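Local coordinates for glycosyl hydrolases family 31 family protein (Aspergillus niger, PDB 6DRU), which releases alpha-xylose from the non-reducing terminal glucose of xyloglucan oligosaccharides, as an alpha-xylosidase of glycosyl hydrolase family 31, at residues A237-A242 with G472-Q477; S45-P50 with A188-M193; P51-E56 with Q232-A237. All coordinates share one frame; numbering follows the deposited sequence.

Contact 1. Residues A237-A242 with G472-Q477; sequences ALTGRA and GYIGSQ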
loop_
_atom_site.group_PDB
_atom_site.type_symbol
_atom_site.label_atom_id
_atom_site.label_comp_id
_atom_site.label_asym_id
_atom_site.label_seq_id
_atom_site.Cartn_x
_atom_site.Cartn_y
_atom_site.Cartn_z
ATOM N N ALA A 237 -33.951 18.202 -7.624
ATOM C CA ALA A 237 -34.456 18.133 -6.259
ATOM C C ALA A 237 -33.518 17.364 -5.340
ATOM O O ALA A 237 -33.551 17.571 -4.123
ATOM C CB ALA A 237 -35.843 17.492 -6.237
ATOM N N LEU A 238 -32.684 16.486 -5.894
ATOM C CA LEU A 238 -31.732 15.732 -5.093
ATOM C C LEU A 238 -30.422 16.479 -4.895
ATOM O O LEU A 238 -29.867 16.468 -3.793
ATOM C CB LEU A 238 -31.450 14.377 -5.746
ATOM C CG LEU A 238 -32.527 13.305 -5.591
ATOM C CD1 LEU A 238 -32.319 12.200 -6.611
ATOM C CD2 LEU A 238 -32.523 12.745 -4.181
ATOM N N THR A 239 -29.923 17.146 -5.936
ATOM C CA THR A 239 -28.580 17.705 -5.916
ATOM C C THR A 239 -28.534 19.226 -5.940
ATOM O O THR A 239 -27.468 19.796 -5.688
ATOM C CB THR A 239 -27.772 17.162 -7.103
ATOM O OG1 THR A 239 -28.368 17.606 -8.326
ATOM C CG2 THR A 239 -27.773 15.646 -7.076
ATOM N N GLY A 240 -29.644 19.899 -6.232
ATOM C CA GLY A 240 -29.647 21.348 -6.200
ATOM C C GLY A 240 -30.455 22.019 -7.291
ATOM O O GLY A 240 -30.368 21.653 -8.467
ATOM N N ARG A 241 -31.252 23.010 -6.901
ATOM C CA ARG A 241 -32.007 23.838 -7.829
ATOM C C ARG A 241 -31.248 25.135 -8.071
ATOM O O ARG A 241 -30.901 25.844 -7.119
ATOM C CB ARG A 241 -33.406 24.135 -7.285
ATOM C CG ARG A 241 -34.353 22.946 -7.309
ATOM C CD ARG A 241 -34.959 22.747 -8.689
ATOM N NE ARG A 241 -35.728 21.510 -8.772
ATOM C CZ ARG A 241 -36.912 21.328 -8.196
ATOM N NH1 ARG A 241 -37.464 22.306 -7.490
ATOM N NH2 ARG A 241 -37.543 20.168 -8.323
ATOM N N ALA A 242 -30.985 25.437 -9.340
ATOM C CA ALA A 242 -30.170 26.592 -9.672
ATOM C C ALA A 242 -30.859 27.885 -9.236
ATOM O O ALA A 242 -32.090 27.961 -9.189
ATOM C CB ALA A 242 -29.891 26.636 -11.171
ATOM N N GLY A 472 -16.360 21.277 -11.848
ATOM C CA GLY A 472 -17.417 21.179 -10.862
ATOM C C GLY A 472 -17.693 19.729 -10.558
ATOM O O GLY A 472 -16.859 18.861 -10.825
ATOM N N TYR A 473 -18.873 19.460 -10.007
ATOM C CA TYR A 473 -19.224 18.083 -9.687
ATOM C C TYR A 473 -20.735 17.991 -9.484
ATOM O O TYR A 473 -21.493 18.811 -10.013
ATOM C CB TYR A 473 -18.428 17.597 -8.463
ATOM C CG TYR A 473 -18.291 16.095 -8.396
ATOM C CD1 TYR A 473 -17.803 15.377 -9.481
ATOM C CD2 TYR A 473 -18.649 15.393 -7.253
ATOM C CE1 TYR A 473 -17.678 14.003 -9.431
ATOM C CE2 TYR A 473 -18.524 14.017 -7.192
ATOM C CZ TYR A 473 -18.037 13.328 -8.284
ATOM O OH TYR A 473 -17.908 11.959 -8.234
ATOM N N ILE A 474 -21.163 16.980 -8.724
ATOM C CA ILE A 474 -22.582 16.738 -8.503
ATOM C C ILE A 474 -23.213 17.942 -7.824
ATOM O O ILE A 474 -22.732 18.418 -6.788
ATOM C CB ILE A 474 -22.773 15.461 -7.672
ATOM C CG1 ILE A 474 -22.119 14.266 -8.370
ATOM C CG2 ILE A 474 -24.242 15.192 -7.431
ATOM C CD1 ILE A 474 -22.059 13.017 -7.520
ATOM N N GLY A 475 -24.297 18.445 -8.410
ATOM C CA GLY A 475 -25.022 19.548 -7.813
ATOM C C GLY A 475 -24.354 20.897 -7.932
ATOM O O GLY A 475 -24.710 21.817 -7.194
ATOM N N SER A 476 -23.394 21.047 -8.849
ATOM C CA SER A 476 -22.731 22.335 -9.025
ATOM C C SER A 476 -23.690 23.424 -9.481
ATOM O O SER A 476 -23.364 24.611 -9.358
ATOM C CB SER A 476 -21.579 22.206 -10.026
ATOM O OG SER A 476 -20.434 21.622 -9.429
ATOM N N GLN A 477 -24.865 23.055 -9.998
ATOM C CA GLN A 477 -25.823 24.051 -10.460
ATOM C C GLN A 477 -26.404 24.878 -9.322
ATOM O O GLN A 477 -27.073 25.881 -9.589
ATOM C CB GLN A 477 -26.957 23.380 -11.240
ATOM C CG GLN A 477 -27.889 22.521 -10.402
ATOM C CD GLN A 477 -27.389 21.101 -10.239
ATOM O OE1 GLN A 477 -26.300 20.755 -10.696
ATOM N NE2 GLN A 477 -28.192 20.264 -9.592
#
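CG of Gln-477, which reaches Thr-239 and Gly-240, lies between the backbone N and the carbonyl carbon (chi1 69°), and the chain bends once, at chi2 (-86°). The amide is turned toward segment 237-242, where NE2 donates to two acceptors. One is Thr-239 OG1, 2.9 Å from Gln-477 NE2. The other is the backbone oxygen of Gly-240, 2.8 Å from Gln-477 NE2. That second bond is fairly straight, at 162° on the hydrogen. Both acceptors lie close to the amide plane, so the two bonds fix the rotation of the amide. Thr-239 OG1 is also hydrogen-bonded to Ile-235 O, one turn back in the helix. The methyl branch of Thr-239 does separate work: its CG2 meets Ile-474 CG2 at 3.6 Å, and the two side chains cross at about a right angle.

Here helix 228-239, which follows the N-terminal beta-sandwich, ends against the TIM barrel. Segment 472-477 belongs to the loop between barrel strands 467-469 and 481-484. Residues Tyr-473 to Ser-476 form a type II beta turn in it. Gly-475 has positive phi, and its CA makes a CA-H...O contact with Thr-239 O at 3.2 Å. Gly-240 leaves the helix, also with positive phi. Beyond it the chain runs beside the loop, and Ala-242 CA makes a similar contact with Gln-477 O at 3.2 Å. Within the turn segment, Ser-476 OG accepts the backbone N of Tyr-473 at 2.7 Å; it also hydrogen-bonds Gln-444 OE1.

Contact 2. Residues S45-P50 with A188-M193; sequences SFIYDP and AFIWNM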
loop_
_atom_site.group_PDB
_atom_site.type_symbol
_atom_site.label_atom_id
_atom_site.label_comp_id
_atom_site.label_asym_id
_atom_site.label_seq_id
_atom_site.Cartn_x
_atom_site.Cartn_y
_atom_site.Cartn_z
ATOM N N SER A 45 -21.238 14.406 1.055
ATOM C CA SER A 45 -22.427 14.059 0.292
ATOM C C SER A 45 -22.841 15.255 -0.550
ATOM O O SER A 45 -22.689 16.406 -0.129
ATOM C CB SER A 45 -23.588 13.641 1.206
ATOM O OG SER A 45 -24.753 13.352 0.453
ATOM N N PHE A 46 -23.347 14.976 -1.747
ATOM C CA PHE A 46 -23.751 16.014 -2.683
ATOM C C PHE A 46 -25.259 16.058 -2.885
ATOM O O PHE A 46 -25.738 16.817 -3.734
ATOM C CB PHE A 46 -23.036 15.816 -4.021
ATOM C CG PHE A 46 -21.539 15.907 -3.921
ATOM C CD1 PHE A 46 -20.903 17.138 -3.939
ATOM C CD2 PHE A 46 -20.768 14.761 -3.798
ATOM C CE1 PHE A 46 -19.523 17.226 -3.841
ATOM C CE2 PHE A 46 -19.388 14.841 -3.700
ATOM C CZ PHE A 46 -18.765 16.075 -3.721
ATOM N N ILE A 47 -26.017 15.269 -2.127
ATOM C CA ILE A 47 -27.469 15.240 -2.238
ATOM C C ILE A 47 -28.079 15.858 -0.987
ATOM O O ILE A 47 -27.474 15.862 0.091
ATOM C CB ILE A 47 -28.005 13.809 -2.461
ATOM C CG1 ILE A 47 -27.734 12.939 -1.235
ATOM C CG2 ILE A 47 -27.384 13.197 -3.707
ATOM C CD1 ILE A 47 -28.473 11.620 -1.255
ATOM N N TYR A 48 -29.289 16.389 -1.143
ATOM C CA TYR A 48 -30.004 17.043 -0.056
ATOM C C TYR A 48 -30.817 16.024 0.731
ATOM O O TYR A 48 -31.454 15.140 0.154
ATOM C CB TYR A 48 -30.929 18.135 -0.601
ATOM C CG TYR A 48 -30.209 19.371 -1.097
ATOM C CD1 TYR A 48 -29.632 19.405 -2.359
ATOM C CD2 TYR A 48 -30.115 20.507 -0.305
ATOM C CE1 TYR A 48 -28.975 20.532 -2.815
ATOM C CE2 TYR A 48 -29.460 21.640 -0.752
ATOM C CZ TYR A 48 -28.892 21.648 -2.007
ATOM O OH TYR A 48 -28.239 22.774 -2.456
ATOM N N ASP A 49 -30.797 16.160 2.053
ATOM C CA ASP A 49 -31.603 15.321 2.940
ATOM C C ASP A 49 -32.343 16.220 3.921
ATOM O O ASP A 49 -31.703 16.808 4.818
ATOM C CB ASP A 49 -30.744 14.300 3.681
ATOM C CG ASP A 49 -31.575 13.287 4.443
ATOM O OD1 ASP A 49 -32.806 13.249 4.234
ATOM O OD2 ASP A 49 -30.997 12.526 5.250
ATOM N N PRO A 50 -33.671 16.368 3.795
ATOM C CA PRO A 50 -34.484 15.719 2.762
ATOM C C PRO A 50 -34.304 16.395 1.410
ATOM O O PRO A 50 -33.760 17.499 1.370
ATOM C CB PRO A 50 -35.909 15.897 3.285
ATOM C CG PRO A 50 -35.856 17.184 4.029
ATOM C CD PRO A 50 -34.481 17.253 4.652
ATOM N N ALA A 188 -32.878 7.658 -13.620
ATOM C CA ALA A 188 -31.635 8.386 -13.436
ATOM C C ALA A 188 -30.889 7.799 -12.244
ATOM O O ALA A 188 -31.476 7.144 -11.379
ATOM C CB ALA A 188 -31.886 9.885 -13.229
ATOM N N PHE A 189 -29.582 8.050 -12.205
ATOM C CA PHE A 189 -28.697 7.420 -11.234
ATOM C C PHE A 189 -27.639 8.421 -10.800
ATOM O O PHE A 189 -27.055 9.113 -11.639
ATOM C CB PHE A 189 -28.050 6.167 -11.840
ATOM C CG PHE A 189 -27.268 5.334 -10.860
ATOM C CD1 PHE A 189 -25.946 5.635 -10.569
ATOM C CD2 PHE A 189 -27.846 4.231 -10.254
ATOM C CE1 PHE A 189 -25.223 4.864 -9.678
ATOM C CE2 PHE A 189 -27.126 3.454 -9.364
ATOM C CZ PHE A 189 -25.814 3.772 -9.075
ATOM N N ILE A 190 -27.396 8.495 -9.492
ATOM C CA ILE A 190 -26.405 9.396 -8.916
ATOM C C ILE A 190 -25.454 8.575 -8.059
ATOM O O ILE A 190 -25.876 7.955 -7.078
ATOM C CB ILE A 190 -27.052 10.508 -8.074
ATOM C CG1 ILE A 190 -28.055 11.300 -8.908
ATOM C CG2 ILE A 190 -25.984 11.434 -7.503
ATOM C CD1 ILE A 190 -28.800 12.355 -8.118
ATOM N N TRP A 191 -24.175 8.572 -8.430
ATOM C CA TRP A 191 -23.114 7.941 -7.643
ATOM C C TRP A 191 -22.576 9.006 -6.695
ATOM O O TRP A 191 -21.650 9.751 -7.022
ATOM C CB TRP A 191 -22.049 7.370 -8.571
ATOM C CG TRP A 191 -20.882 6.666 -7.932
ATOM C CD1 TRP A 191 -19.612 7.149 -7.798
ATOM C CD2 TRP A 191 -20.862 5.339 -7.387
ATOM N NE1 TRP A 191 -18.808 6.216 -7.193
ATOM C CE2 TRP A 191 -19.551 5.096 -6.929
ATOM C CE3 TRP A 191 -21.826 4.337 -7.233
ATOM C CZ2 TRP A 191 -19.181 3.896 -6.326
ATOM C CZ3 TRP A 191 -21.454 3.144 -6.634
ATOM C CH2 TRP A 191 -20.143 2.934 -6.190
ATOM N N ASN A 192 -23.180 9.088 -5.508
ATOM C CA ASN A 192 -22.903 10.155 -4.541
ATOM C C ASN A 192 -21.596 9.861 -3.801
ATOM O O ASN A 192 -21.567 9.492 -2.625
ATOM C CB ASN A 192 -24.071 10.306 -3.575
ATOM C CG ASN A 192 -23.926 11.510 -2.665
ATOM O OD1 ASN A 192 -23.280 12.498 -3.017
ATOM N ND2 ASN A 192 -24.527 11.433 -1.484
ATOM N N MET A 193 -20.488 10.044 -4.523
ATOM C CA MET A 193 -19.165 9.708 -4.016
ATOM C C MET A 193 -18.165 10.772 -4.453
ATOM O O MET A 193 -18.129 11.133 -5.643
ATOM C CB MET A 193 -18.722 8.329 -4.516
ATOM C CG MET A 193 -19.697 7.204 -4.206
ATOM S SD MET A 193 -19.558 6.615 -2.511
ATOM C CE MET A 193 -18.109 5.572 -2.645
#
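Asn-192, Ile-47 and Phe-46 carry this buried contact within the N-terminal beta-sandwich. Asn-192 is the centre of an inverse gamma turn, reached from the strand that runs through Ile-190. Its partners lie in the irregular segment 45-50, part of the long loop between strands 28-35 and 66-68.

The Asn-192 side chain leaves with CG anti to the backbone N (chi1 -173°), and both ends of its amide are used. Asn-192 OD1 accepts the backbone N of Phe-46 at 2.8 Å. That N-H lies in the carbonyl plane and points at a lone pair. Asn-192 ND2 donates to Ser-45 OG at 2.7 Å, with the hydroxyl oxygen almost in the amide plane and the bond nearly straight (165°). ND2 is also hydrogen-bonded to Asp-217 OD2 on the neighbouring strand 216-222. The amide is therefore gripped at three points, which should fix its rotation. Ser-45 OG has a further, weak link from the backbone N of Ile-47.

Ile-47 lies against the same amide. Its CG1 comes to 3.6 Å from Asn-192 ND2, and its CG2 to 4.0 Å from Asn-192 CG. The CG2 methyl of Ile-47 also faces CG2 of Ile-190, at a looser 4.4 Å.

The plane of the Phe-46 ring is steeply inclined to the amide plane, at 72°. The ring packs edge-to-face with Trp-441 and Tyr-473, both from the TIM-barrel domain, so this loop lies at the border between the two domains. On the Asn-192 side the amide oxygen sits at the ring's edge, near its plane, with Asn-192 OD1 3.5 Å from Phe-46 CD2.

Contact 3. Residues P51-E56 with Q232-A237; sequences PIEGYE and QQRISA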
loop_
_atom_site.group_PDB
_atom_site.type_symbol
_atom_site.label_atom_id
_atom_site.label_comp_id
_atom_site.label_asym_id
_atom_site.label_seq_id
_atom_site.Cartn_x
_atom_site.Cartn_y
_atom_site.Cartn_z
ATOM N N PRO A 51 -34.721 15.740 0.327
ATOM C CA PRO A 51 -34.639 16.383 -0.988
ATOM C C PRO A 51 -35.361 17.721 -0.993
ATOM O O PRO A 51 -36.303 17.945 -0.227
ATOM C CB PRO A 51 -35.319 15.373 -1.920
ATOM C CG PRO A 51 -35.115 14.060 -1.248
ATOM C CD PRO A 51 -35.175 14.341 0.230
ATOM N N ILE A 52 -34.892 18.618 -1.867
ATOM C CA ILE A 52 -35.478 19.951 -1.999
ATOM C C ILE A 52 -36.980 19.861 -2.214
ATOM O O ILE A 52 -37.736 20.755 -1.811
ATOM C CB ILE A 52 -34.785 20.716 -3.150
ATOM C CG1 ILE A 52 -33.364 21.115 -2.754
ATOM C CG2 ILE A 52 -35.573 21.953 -3.550
ATOM C CD1 ILE A 52 -32.499 21.495 -3.933
ATOM N N GLU A 53 -37.439 18.765 -2.809
ATOM C CA GLU A 53 -38.840 18.585 -3.149
ATOM C C GLU A 53 -39.141 17.094 -3.120
ATOM O O GLU A 53 -38.452 16.311 -3.780
ATOM C CB GLU A 53 -39.125 19.194 -4.523
ATOM C CG GLU A 53 -40.268 18.592 -5.300
ATOM C CD GLU A 53 -40.338 19.162 -6.701
ATOM O OE1 GLU A 53 -40.186 20.394 -6.847
ATOM O OE2 GLU A 53 -40.527 18.381 -7.657
ATOM N N GLY A 54 -40.143 16.708 -2.340
ATOM C CA GLY A 54 -40.466 15.300 -2.199
ATOM C C GLY A 54 -41.603 15.106 -1.220
ATOM O O GLY A 54 -42.193 16.066 -0.712
ATOM N N TYR A 55 -41.905 13.831 -0.967
ATOM C CA TYR A 55 -43.002 13.453 -0.084
ATOM C C TYR A 55 -42.675 13.640 1.392
ATOM O O TYR A 55 -43.589 13.569 2.220
ATOM C CB TYR A 55 -43.384 11.989 -0.322
ATOM C CG TYR A 55 -42.409 11.008 0.295
ATOM C CD1 TYR A 55 -41.235 10.664 -0.359
ATOM C CD2 TYR A 55 -42.659 10.435 1.538
ATOM C CE1 TYR A 55 -40.338 9.774 0.206
ATOM C CE2 TYR A 55 -41.767 9.549 2.109
ATOM C CZ TYR A 55 -40.610 9.221 1.438
ATOM O OH TYR A 55 -39.722 8.334 2.004
ATOM N N GLU A 56 -41.413 13.872 1.740
ATOM C CA GLU A 56 -40.999 13.812 3.131
ATOM C C GLU A 56 -41.302 15.114 3.863
ATOM O O GLU A 56 -41.416 16.189 3.268
ATOM C CB GLU A 56 -39.505 13.508 3.238
ATOM C CG GLU A 56 -39.038 12.373 2.355
ATOM C CD GLU A 56 -38.473 12.858 1.036
ATOM O OE1 GLU A 56 -38.738 14.021 0.670
ATOM O OE2 GLU A 56 -37.759 12.078 0.370
ATOM N N GLN A 232 -35.000 15.192 -14.823
ATOM C CA GLN A 232 -34.242 16.376 -14.433
ATOM C C GLN A 232 -34.894 17.098 -13.262
ATOM O O GLN A 232 -34.197 17.738 -12.467
ATOM C CB GLN A 232 -34.086 17.321 -15.623
ATOM C CG GLN A 232 -33.155 16.801 -16.703
ATOM C CD GLN A 232 -31.737 16.610 -16.200
ATOM O OE1 GLN A 232 -31.195 17.464 -15.496
ATOM N NE2 GLN A 232 -31.127 15.487 -16.560
ATOM N N GLN A 233 -36.221 17.013 -13.140
ATOM C CA GLN A 233 -36.885 17.582 -11.972
ATOM C C GLN A 233 -36.478 16.848 -10.702
ATOM O O GLN A 233 -36.313 17.467 -9.644
ATOM C CB GLN A 233 -38.402 17.533 -12.152
ATOM C CG GLN A 233 -39.161 18.603 -11.379
ATOM C CD GLN A 233 -40.650 18.323 -11.315
ATOM O OE1 GLN A 233 -41.259 17.915 -12.303
ATOM N NE2 GLN A 233 -41.244 18.548 -10.150
ATOM N N ARG A 234 -36.308 15.526 -10.791
ATOM C CA ARG A 234 -35.907 14.736 -9.632
ATOM C C ARG A 234 -34.426 14.910 -9.316
ATOM O O ARG A 234 -34.048 14.986 -8.141
ATOM C CB ARG A 234 -36.230 13.263 -9.872
ATOM C CG ARG A 234 -37.683 12.991 -10.225
ATOM C CD ARG A 234 -38.575 13.014 -8.997
ATOM N NE ARG A 234 -39.958 12.677 -9.323
ATOM C CZ ARG A 234 -40.917 13.574 -9.530
ATOM N NH1 ARG A 234 -40.647 14.869 -9.447
ATOM N NH2 ARG A 234 -42.148 13.176 -9.819
ATOM N N ILE A 235 -33.579 14.968 -10.346
ATOM C CA ILE A 235 -32.144 15.135 -10.128
ATOM C C ILE A 235 -31.867 16.466 -9.440
ATOM O O ILE A 235 -31.087 16.542 -8.484
ATOM C CB ILE A 235 -31.380 15.017 -11.459
ATOM C CG1 ILE A 235 -31.480 13.597 -12.016
ATOM C CG2 ILE A 235 -29.922 15.417 -11.280
ATOM C CD1 ILE A 235 -30.969 13.463 -13.437
ATOM N N SER A 236 -32.508 17.535 -9.918
ATOM C CA SER A 236 -32.307 18.851 -9.320
ATOM C C SER A 236 -32.854 18.912 -7.900
ATOM O O SER A 236 -32.287 19.604 -7.049
ATOM C CB SER A 236 -32.956 19.928 -10.189
ATOM O OG SER A 236 -34.340 19.674 -10.369
ATOM N N ALA A 237 -33.951 18.202 -7.624
ATOM C CA ALA A 237 -34.456 18.133 -6.259
ATOM C C ALA A 237 -33.518 17.364 -5.340
ATOM O O ALA A 237 -33.551 17.571 -4.123
ATOM C CB ALA A 237 -35.843 17.492 -6.237
#
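The C-terminal part of helix 228-239 meets the long loop between strands 28-35 and 66-68 here, with Ile-52 and Glu-53 against Ala-237 and Gln-233. The helix follows the N-terminal beta-sandwich and leads to the TIM barrel, and the loop belongs to the sandwich. Near the helix end, the backbone oxygen of Ala-237 accepts the backbone N of Ile-52 at 2.8 Å. The side chain of Ile-52 lies against the carbonyl oxygens of the last turn, with its CD1 3.7 Å from Ser-236 O.

Ala-237 is the helix residue with the largest area buried in the contact. Its methyl group lies against the Glu-53 backbone, with Ala-237 CB 3.8 Å from Glu-53 O. Ala-237 CB also meets Glu-53 CB at 4.1 Å.

CG of Glu-53 is anti to the backbone N (chi1 153°) and the chain is extended beyond it. The carboxylate reaches Gln-233, one turn earlier in the helix than Ala-237. Its two oxygens have different partners. OE1 forms a salt bridge with Arg-241, just beyond the helix. Glu-53 OE2 makes a long salt bridge to Arg-234 NH1 at 3.9 Å; Arg-234 NE has its own partner in Asp-27. Glu-53 OE2 also accepts Gln-233 NE2 at 2.6 Å through its syn lone pair, in a bent bond (135° at the hydrogen) with OE2 tilted 22° out of the Gln-233 amide plane.

The three contacts form one cluster where the N-terminal beta-sandwich borders the TIM barrel. Centres of contacts 1 and 2 lie about 9 Å apart, and contact 3 is about 11 Å from each. Segments 45-50 and 51-56 are consecutive pieces of one loop. Contacts 1 and 3 share helix 228-239 and Ala-237. Contacts 2 and 3 interleave along the chain, and contact 1 opens after both have closed. A probable hydrogen bond from Tyr-48 N to Leu-238 O ties contact 2 to the helix, and Tyr-473 OH reaches Met-193 O. The loop, sandwich strand 187-191, helix and barrel loop are thus joined, away from the xylose pocket.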